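Local atomic coordinates of O-phospho-L-seryl-tRNA:Cys-tRNA synthase (Methanocaldococcus jannaschii DSM 2661, PDB entry 5X6B), a protein that converts the O-phosphoserine carried by tRNA(Cys) into cysteine, yielding Cys-tRNA(Cys), with the help of a pyridoxal phosphate cofactor. Residues Thr172-Leu177 / Tyr206-Asp211; Asn176-Tyr180 / Leu196-Thr200; Leu356-Ala360 / Thr387-Lys391; Lys376-Gly380 / Tyr404-Ala408. All blocks are in the same frame, centred on the assembly; numbering follows the deposited sequence.

Contact 1: residues Thr172-Leu177 / Tyr206-Asp211; sequences TYKINL and YGNLND
Tyr-206 and Tyr-173 lie face against face in an offset stack, their ring centroids 4.4 Å apart and their planes only 9° from parallel. The slide between the rings places Tyr-206 OH over the centre of the Tyr-173 ring, 3.4 Å above its plane. In return, Tyr-173 CG sits over the rim of the Tyr-206 ring, while Tyr-173 CB adds a CH-pi contact 4.0 Å from the Tyr-206 centroid. Tyr-166 meets the Tyr-173 ring edge-to-face, so a leucine in place of Tyr-173 would probably leave one face of Tyr-206 without its flat partner and Tyr-166 without its aromatic one. Further along, Asn-208 changes the chemistry from aromatic to polar. Its ND2 gives a hydrogen bond to Thr-172 O at 2.8 Å, arriving nearly along the C=O axis (167°), and a weak second one to Tyr-173 O at 3.4 Å. Asn-208 CG stands anti to the carbonyl carbon (chi1 -69°), directing the amide across the gap, and OD1 is taken up by Ile-341 N. Asn-210 comes next, packing against Ile-175 and placing its CB 4.2 Å from Leu-177 CD1. The same methyl finishes the contact at Asp-211, whose CB it meets at 4.1 Å. This is a worked case of a short strand with its flanking loop, held to an irregular chain by side chains of the latter and by stacking: the amide of Asn-208 holds Thr-172 O firmly and Tyr-173 O weakly, and with OD1 bonded as well, its rotation is likely to be fixed from both ends.

Contact 2: residues Asn176-Tyr180 / Leu196-Thr200; sequences NLEGY and LILLT
Tyr-180, near the start of helix 179-188, has its CA 8.4 Å from the CA of Ile-197 in strand 194-200, a spacing that side chains rather than backbone bonds must span. The tyrosine does most of the spanning. Its OH donates to Leu-198 O at 2.5 Å, a bond bent at the acceptor (C=O...O angle 137°) and tilted 29° out of the carbonyl plane. Beside it, Ile-197 offers CG2, the branch anti to its backbone N, which approaches the ring obliquely at 3.6 Å from Tyr-180 CE1. Leu-199 reaches in from farther along the strand, and its CD1 serves two neighbours: Tyr-180 OH, and Leu-177 CD2 at 3.9 Å, the two leucines meeting at about a right angle. A type I turn from Asn-176 to Gly-179 leads into the helix, closed by Gly-179 N to Asn-176 O and supplemented by a weak capping bond to Asn-176 OD1. Val-215 of helix 212-221 also packs on Leu-177, Ile-197 and Leu-199. Helix against sheet is the recurring layer of the fold-type I pyridoxal phosphate enzymes, and here helix 179-188 belongs to the beta-alpha-beta crossover from strand 160-166 to the parallel strand 194-200.

Contact 3: residues Leu356-Ala360 / Thr387-Lys391; sequences LDEIA and TKEIK
Asp-357 and Leu-356 of helix 354-360 meet Thr-387 at the approach to strand 389-392, an outer strand of a three-stranded antiparallel sheet. In this C-terminal part of the enzyme the helix packs on the loop leading into that strand and, through Leu-356, on the strand itself; the CA atoms of Leu-356 and Thr-387 come within 5.0 Å of each other. The polar part is a single hydrogen bond from Thr-387 OG1 to Asp-357 OD1; it is modelled at 2.5 Å, a shortness not to be pressed at this resolution. Thr-387 OG1 stands between its backbone N and carbonyl carbon (chi1 56°), which presents the hydroxyl to the carboxylate and sends CG2 toward the helix. Were Asp-357 an alanine, the Thr-387 hydroxyl would probably lose its acceptor and Lys-388 the opposite charge nearby. Lys-388 is extended beyond CG, and its NZ lies 5.3 Å from Asp-357 OD2, too far for a salt bridge, so any attraction is probably mild. Backbone atoms join in through Thr-387 O, which receives a hydrogen bond from Thr-353 OG1 just ahead of the helix and faces Leu-356 CB. The apolar part is carried by Leu-356 and Ala-360. Leu-356 CB rests 3.7 Å from Thr-387 CB, and its CD1 extends to Ile-390 CG2 at 4.2 Å, reaching the strand proper. Phe-336 packs on both Leu-356 and Ile-390, and Phe-369 of helix 369-375 lies against Thr-387 and Ala-360. One turn along the helix from Leu-356, Ala-360 CB meets Thr-387 CG2 methyl to methyl at 4.0 Å.

Contact 4: residues Lys376-Gly380 / Tyr404-Ala408; sequences KRGIG and YVVNA
Ile-379 pushes its CD1 against helix 399-415, where it meets Ala-408 CB at 3.6 Å, Tyr-404 CE2 at 3.9 Å and, more loosely, Val-405 CG2 at 4.3 Å. The isoleucine and the tyrosine run alongside each other, pointing opposite ways, and the methyl comes to the ring obliquely. Tyr-404 continues to the backbone beyond: its OH donates to Arg-377 O at 2.7 Å, the oxygen lying in the plane of the ring at its edge, although the hydroxyl stands 35° out of the carbonyl plane. Tyr-404 CG is anti to its backbone N (chi1 -179°), an orientation that carries the ring out from the helix toward residues 377-379. In the next shell, Arg-377 stretches out alongside the same helix, over Ile-412 and Ser-415, to a salt bridge between its NH2 and Glu-411 OE1. Gly-378, with positive phi, is the C' residue of a Schellman motif: its N bonds to Lys-375 O and Ile-379 N to Leu-374 O, ending helix 369-375 and turning the chain into strand 379-380. That strand pairs with strand 56-57, and a neighbouring subunit adds an apolar side chain against Tyr-404. With Ile-379 supplying the apolar packing on Tyr-404, Val-405 and Ala-408, the hydroxyl bond to the carbonyl of Arg-377 and the salt bridge from its side chain probably hold the turn that ends helix 369-375 against helix 399-415.

How the contacts relate
From the N terminus, the stretch 172-180 opens contacts 1 and 2 together, and they share Asn-176 and Leu-177. Contact 2 closes first, at strand 194-200, bringing the start of helix 179-188 onto the large mixed sheet; contact 1 then closes around it at 206-211, so the shorter loop nests in the longer. Their centres are about 11 Å apart, and Asn-210 packs on Leu-199. Contacts 3 and 4 follow in series and cross: 376-380 opens before 387-391 closes contact 3, and 404-408 closes contact 4. These two interlock helices 354-360 and 399-415 with strands 389-392 and 379-380, their centres about 16 Å apart, whereas contacts 2 and 4 occupy opposite sides of the chain's centre.

Contact 1: residues Thr172-Leu177 / Tyr206-Asp211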
# COMPACT_ATOMS: atom_id res chain seq x y z
N THR B 172 29.70 11.26 20.52
CA THR B 172 28.27 11.11 20.78
C THR B 172 27.40 11.96 19.84
O THR B 172 26.28 11.55 19.50
CB THR B 172 27.93 11.48 22.23
OG1 THR B 172 28.50 12.76 22.55
CG2 THR B 172 28.49 10.42 23.18
N TYR B 173 27.90 13.11 19.43
CA TYR B 173 27.15 14.04 18.59
C TYR B 173 25.76 14.33 19.16
O TYR B 173 24.76 14.29 18.45
CB TYR B 173 27.05 13.50 17.16
CG TYR B 173 28.39 13.47 16.46
CD1 TYR B 173 28.89 14.61 15.84
CD2 TYR B 173 29.16 12.32 16.44
CE1 TYR B 173 30.11 14.60 15.21
CE2 TYR B 173 30.39 12.30 15.81
CZ TYR B 173 30.86 13.44 15.20
OH TYR B 173 32.08 13.44 14.56
N LYS B 174 25.72 14.63 20.46
CA LYS B 174 24.48 14.93 21.15
C LYS B 174 24.09 16.41 21.02
O LYS B 174 24.91 17.30 21.19
CB LYS B 174 24.59 14.57 22.64
CG LYS B 174 23.36 14.93 23.44
CD LYS B 174 23.51 14.61 24.91
CE LYS B 174 22.21 14.92 25.65
NZ LYS B 174 22.27 14.57 27.08
N ILE B 175 22.81 16.65 20.72
CA ILE B 175 22.29 18.00 20.55
C ILE B 175 22.11 18.73 21.88
O ILE B 175 21.58 18.18 22.84
CB ILE B 175 20.93 17.97 19.81
CG1 ILE B 175 21.11 17.41 18.40
CG2 ILE B 175 20.31 19.36 19.75
CD1 ILE B 175 22.12 18.15 17.56
N ASN B 176 22.56 19.99 21.92
CA ASN B 176 22.28 20.87 23.04
C ASN B 176 20.85 21.40 22.95
O ASN B 176 20.60 22.43 22.33
CB ASN B 176 23.28 22.03 23.07
CG ASN B 176 23.18 22.87 24.34
OD1 ASN B 176 22.21 22.78 25.09
ND2 ASN B 176 24.20 23.69 24.58
N LEU B 177 19.91 20.69 23.56
CA LEU B 177 18.50 21.06 23.47
C LEU B 177 18.23 22.43 24.09
O LEU B 177 17.33 23.16 23.67
CB LEU B 177 17.61 19.99 24.12
CG LEU B 177 17.63 18.62 23.44
CD1 LEU B 177 16.59 17.68 24.06
CD2 LEU B 177 17.41 18.76 21.95
N TYR B 206 23.01 8.96 13.60
CA TYR B 206 23.57 8.40 14.82
C TYR B 206 22.51 7.65 15.63
O TYR B 206 22.83 6.79 16.44
CB TYR B 206 24.21 9.50 15.67
CG TYR B 206 25.32 10.23 14.95
CD1 TYR B 206 26.56 9.63 14.76
CD2 TYR B 206 25.13 11.52 14.45
CE1 TYR B 206 27.58 10.28 14.10
CE2 TYR B 206 26.15 12.18 13.78
CZ TYR B 206 27.37 11.56 13.61
OH TYR B 206 28.39 12.19 12.95
N GLY B 207 21.25 7.99 15.39
CA GLY B 207 20.16 7.33 16.09
C GLY B 207 20.08 7.73 17.55
O GLY B 207 19.78 6.91 18.41
N ASN B 208 20.36 9.00 17.82
CA ASN B 208 20.26 9.54 19.17
C ASN B 208 18.84 10.00 19.49
O ASN B 208 18.26 10.79 18.76
CB ASN B 208 21.22 10.72 19.37
CG ASN B 208 22.67 10.29 19.36
OD1 ASN B 208 22.99 9.16 19.73
ND2 ASN B 208 23.55 11.20 18.95
N LEU B 209 18.30 9.49 20.59
CA LEU B 209 17.02 9.96 21.09
C LEU B 209 17.21 11.32 21.77
O LEU B 209 18.31 11.64 22.25
CB LEU B 209 16.43 8.93 22.06
CG LEU B 209 15.05 9.18 22.68
CD1 LEU B 209 14.01 9.43 21.60
CD2 LEU B 209 14.66 8.00 23.53
N ASN B 210 16.16 12.13 21.80
CA ASN B 210 16.24 13.45 22.40
C ASN B 210 15.05 13.72 23.32
O ASN B 210 13.93 13.30 23.03
CB ASN B 210 16.32 14.53 21.31
CG ASN B 210 17.60 14.46 20.51
OD1 ASN B 210 17.59 14.12 19.32
ND2 ASN B 210 18.72 14.79 21.14
N ASP B 211 15.29 14.41 24.43
CA ASP B 211 14.22 14.73 25.37
C ASP B 211 13.34 15.84 24.80
O ASP B 211 13.57 17.02 25.04
CB ASP B 211 14.79 15.15 26.73
CG ASP B 211 13.73 15.26 27.80
OD1 ASP B 211 12.59 14.81 27.56
OD2 ASP B 211 14.03 15.79 28.89

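Contact 2: residues Asn176-Tyr180 / Leu196-Thr200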
# COMPACT_ATOMS: atom_id res chain seq x y z
N ASN B 176 22.56 19.99 21.92
CA ASN B 176 22.28 20.87 23.04
C ASN B 176 20.85 21.40 22.95
O ASN B 176 20.60 22.43 22.33
CB ASN B 176 23.28 22.03 23.07
CG ASN B 176 23.18 22.87 24.34
OD1 ASN B 176 22.21 22.78 25.09
ND2 ASN B 176 24.20 23.69 24.58
N LEU B 177 19.91 20.69 23.56
CA LEU B 177 18.50 21.06 23.47
C LEU B 177 18.23 22.43 24.09
O LEU B 177 17.33 23.16 23.67
CB LEU B 177 17.61 19.99 24.12
CG LEU B 177 17.63 18.62 23.44
CD1 LEU B 177 16.59 17.68 24.06
CD2 LEU B 177 17.41 18.76 21.95
N GLU B 178 19.02 22.78 25.10
CA GLU B 178 18.87 24.06 25.77
C GLU B 178 19.36 25.19 24.87
O GLU B 178 18.99 26.35 25.06
CB GLU B 178 19.64 24.06 27.10
CG GLU B 178 19.15 23.01 28.10
CD GLU B 178 19.68 21.61 27.83
OE1 GLU B 178 20.53 21.46 26.92
OE2 GLU B 178 19.25 20.66 28.51
N GLY B 179 20.17 24.83 23.88
CA GLY B 179 20.69 25.80 22.93
C GLY B 179 19.64 26.37 21.99
O GLY B 179 19.92 27.30 21.24
N TYR B 180 18.44 25.81 22.03
CA TYR B 180 17.33 26.31 21.22
C TYR B 180 16.98 27.73 21.62
O TYR B 180 16.65 28.55 20.76
CB TYR B 180 16.10 25.41 21.36
CG TYR B 180 16.01 24.33 20.30
CD1 TYR B 180 15.37 24.56 19.09
CD2 TYR B 180 16.56 23.07 20.52
CE1 TYR B 180 15.29 23.58 18.12
CE2 TYR B 180 16.48 22.08 19.56
CZ TYR B 180 15.85 22.34 18.36
OH TYR B 180 15.77 21.35 17.41
N LEU B 196 8.88 28.55 13.10
CA LEU B 196 8.78 27.16 13.50
C LEU B 196 10.02 26.62 14.23
O LEU B 196 11.16 26.84 13.80
CB LEU B 196 8.50 26.29 12.27
CG LEU B 196 8.23 24.81 12.52
CD1 LEU B 196 6.98 24.63 13.36
CD2 LEU B 196 8.11 24.06 11.20
N ILE B 197 9.77 25.91 15.32
CA ILE B 197 10.82 25.16 16.00
C ILE B 197 10.71 23.67 15.66
O ILE B 197 9.65 23.06 15.81
CB ILE B 197 10.76 25.35 17.52
CG1 ILE B 197 10.89 26.82 17.86
CG2 ILE B 197 11.86 24.55 18.20
CD1 ILE B 197 10.68 27.12 19.32
N LEU B 198 11.82 23.09 15.20
CA LEU B 198 11.83 21.71 14.72
C LEU B 198 12.86 20.86 15.45
O LEU B 198 14.03 21.24 15.56
CB LEU B 198 12.09 21.68 13.21
CG LEU B 198 11.98 20.36 12.44
CD1 LEU B 198 11.46 20.61 11.04
CD2 LEU B 198 13.32 19.64 12.37
N LEU B 199 12.44 19.70 15.95
CA LEU B 199 13.36 18.77 16.60
C LEU B 199 13.31 17.39 15.96
O LEU B 199 12.27 16.73 15.97
CB LEU B 199 13.06 18.67 18.10
CG LEU B 199 13.89 17.63 18.86
CD1 LEU B 199 15.38 17.94 18.78
CD2 LEU B 199 13.43 17.52 20.31
N THR B 200 14.43 16.95 15.41
CA THR B 200 14.55 15.59 14.90
C THR B 200 14.62 14.65 16.09
O THR B 200 15.66 14.53 16.74
CB THR B 200 15.80 15.42 14.03
OG1 THR B 200 15.77 16.37 12.96
CG2 THR B 200 15.85 14.02 13.45

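Contact 3: residues Leu356-Ala360 / Thr387-Lys391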
# COMPACT_ATOMS: atom_id res chain seq x y z
N LEU B 356 38.16 -2.32 9.28
CA LEU B 356 37.70 -2.54 7.91
C LEU B 356 38.56 -1.77 6.89
O LEU B 356 38.71 -2.22 5.76
CB LEU B 356 36.22 -2.17 7.78
CG LEU B 356 35.25 -2.98 8.64
CD1 LEU B 356 33.81 -2.59 8.35
CD2 LEU B 356 35.45 -4.48 8.44
N ASP B 357 39.09 -0.62 7.30
CA ASP B 357 40.08 0.14 6.52
C ASP B 357 41.36 -0.66 6.42
O ASP B 357 41.96 -0.81 5.35
CB ASP B 357 40.40 1.48 7.17
CG ASP B 357 39.34 2.51 6.94
OD1 ASP B 357 38.63 2.43 5.91
OD2 ASP B 357 39.22 3.41 7.80
N GLU B 358 41.77 -1.16 7.58
CA GLU B 358 43.00 -1.92 7.70
C GLU B 358 42.96 -3.11 6.78
O GLU B 358 43.99 -3.53 6.29
CB GLU B 358 43.22 -2.37 9.14
CG GLU B 358 43.27 -1.26 10.17
CD GLU B 358 43.36 -1.80 11.58
OE1 GLU B 358 43.41 -3.04 11.73
OE2 GLU B 358 43.38 -0.99 12.53
N ILE B 359 41.78 -3.66 6.54
CA ILE B 359 41.68 -4.82 5.67
C ILE B 359 41.52 -4.39 4.21
O ILE B 359 42.10 -5.01 3.31
CB ILE B 359 40.51 -5.73 6.07
CG1 ILE B 359 40.69 -6.20 7.51
CG2 ILE B 359 40.43 -6.93 5.15
CD1 ILE B 359 39.48 -6.89 8.09
N ALA B 360 40.77 -3.32 3.98
CA ALA B 360 40.49 -2.84 2.63
C ALA B 360 41.76 -2.48 1.87
O ALA B 360 41.90 -2.79 0.69
CB ALA B 360 39.55 -1.65 2.68
N THR B 387 34.28 1.67 4.41
CA THR B 387 34.90 0.84 5.45
C THR B 387 35.24 1.63 6.72
O THR B 387 35.43 1.05 7.78
CB THR B 387 36.19 0.14 4.92
OG1 THR B 387 37.11 1.13 4.43
CG2 THR B 387 35.85 -0.83 3.81
N LYS B 388 35.31 2.95 6.61
CA LYS B 388 35.61 3.77 7.77
C LYS B 388 34.45 3.76 8.77
O LYS B 388 34.66 3.75 9.99
CB LYS B 388 35.92 5.21 7.34
CG LYS B 388 37.32 5.33 6.79
CD LYS B 388 37.82 6.75 6.60
CE LYS B 388 39.08 6.72 5.75
NZ LYS B 388 39.49 8.03 5.17
N GLU B 389 33.24 3.70 8.24
CA GLU B 389 32.03 3.66 9.04
C GLU B 389 31.06 2.64 8.44
O GLU B 389 31.17 2.31 7.26
CB GLU B 389 31.37 5.04 9.10
CG GLU B 389 32.08 6.04 9.98
CD GLU B 389 31.72 7.48 9.65
OE1 GLU B 389 30.79 7.69 8.84
OE2 GLU B 389 32.37 8.40 10.20
N ILE B 390 30.14 2.13 9.26
CA ILE B 390 28.95 1.44 8.75
C ILE B 390 27.71 1.80 9.58
O ILE B 390 27.80 2.03 10.78
CB ILE B 390 29.09 -0.11 8.76
CG1 ILE B 390 29.36 -0.64 10.17
CG2 ILE B 390 30.16 -0.58 7.79
CD1 ILE B 390 29.41 -2.15 10.25
N LYS B 391 26.57 1.86 8.91
CA LYS B 391 25.29 2.02 9.59
C LYS B 391 24.46 0.75 9.43
O LYS B 391 24.34 0.21 8.33
CB LYS B 391 24.53 3.23 9.05
CG LYS B 391 25.15 4.57 9.42
CD LYS B 391 24.50 5.73 8.69
CE LYS B 391 23.02 5.82 8.99
NZ LYS B 391 22.42 7.01 8.33

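Contact 4: residues Lys376-Gly380 / Tyr404-Ala408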
# COMPACT_ATOMS: atom_id res chain seq x y z
N LYS B 376 28.11 -12.79 0.09
CA LYS B 376 28.52 -14.19 0.03
C LYS B 376 27.90 -14.98 1.18
O LYS B 376 27.73 -16.20 1.09
CB LYS B 376 30.05 -14.29 0.07
CG LYS B 376 30.60 -15.69 -0.18
CD LYS B 376 32.03 -15.62 -0.73
CE LYS B 376 32.52 -16.99 -1.18
NZ LYS B 376 33.94 -16.94 -1.64
N ARG B 377 27.55 -14.29 2.26
CA ARG B 377 26.93 -14.93 3.41
C ARG B 377 25.48 -14.48 3.58
O ARG B 377 24.91 -14.57 4.67
CB ARG B 377 27.73 -14.63 4.68
CG ARG B 377 29.22 -14.77 4.46
CD ARG B 377 30.00 -14.89 5.76
NE ARG B 377 31.42 -15.06 5.50
CZ ARG B 377 32.29 -15.57 6.37
NH1 ARG B 377 33.57 -15.68 6.04
NH2 ARG B 377 31.87 -15.97 7.56
N GLY B 378 24.90 -13.98 2.49
CA GLY B 378 23.48 -13.67 2.46
C GLY B 378 23.07 -12.45 3.27
O GLY B 378 21.97 -12.41 3.82
N ILE B 379 23.95 -11.46 3.34
CA ILE B 379 23.66 -10.24 4.08
C ILE B 379 23.91 -9.00 3.22
O ILE B 379 24.90 -8.92 2.49
CB ILE B 379 24.52 -10.14 5.36
CG1 ILE B 379 24.32 -11.37 6.24
CG2 ILE B 379 24.16 -8.89 6.15
CD1 ILE B 379 25.18 -11.37 7.48
N GLY B 380 22.99 -8.05 3.29
CA GLY B 380 23.16 -6.79 2.60
C GLY B 380 22.61 -5.64 3.42
O GLY B 380 22.24 -5.82 4.58
N TYR B 404 23.25 -14.69 13.80
CA TYR B 404 23.83 -14.99 12.50
C TYR B 404 24.65 -13.81 11.98
O TYR B 404 25.81 -13.98 11.58
CB TYR B 404 22.74 -15.35 11.49
CG TYR B 404 23.28 -15.70 10.13
CD1 TYR B 404 23.66 -17.00 9.82
CD2 TYR B 404 23.44 -14.72 9.15
CE1 TYR B 404 24.17 -17.32 8.59
CE2 TYR B 404 23.95 -15.04 7.91
CZ TYR B 404 24.31 -16.34 7.63
OH TYR B 404 24.82 -16.67 6.39
N VAL B 405 24.03 -12.63 11.97
CA VAL B 405 24.67 -11.42 11.48
C VAL B 405 25.96 -11.11 12.24
O VAL B 405 27.00 -10.84 11.63
CB VAL B 405 23.73 -10.21 11.59
CG1 VAL B 405 24.47 -8.93 11.24
CG2 VAL B 405 22.50 -10.40 10.71
N VAL B 406 25.89 -11.16 13.57
CA VAL B 406 27.04 -10.88 14.42
C VAL B 406 28.19 -11.85 14.15
O VAL B 406 29.33 -11.42 13.93
CB VAL B 406 26.67 -10.94 15.91
CG1 VAL B 406 27.92 -10.95 16.76
CG2 VAL B 406 25.77 -9.78 16.28
N ASN B 407 27.88 -13.14 14.15
CA ASN B 407 28.90 -14.15 13.87
C ASN B 407 29.48 -13.97 12.48
O ASN B 407 30.68 -14.17 12.26
CB ASN B 407 28.31 -15.56 14.01
CG ASN B 407 27.96 -15.90 15.45
OD1 ASN B 407 28.53 -15.35 16.39
ND2 ASN B 407 27.00 -16.81 15.62
N ALA B 408 28.62 -13.57 11.54
CA ALA B 408 29.04 -13.35 10.17
C ALA B 408 30.13 -12.29 10.10
O ALA B 408 31.21 -12.54 9.57
CB ALA B 408 27.85 -12.94 9.32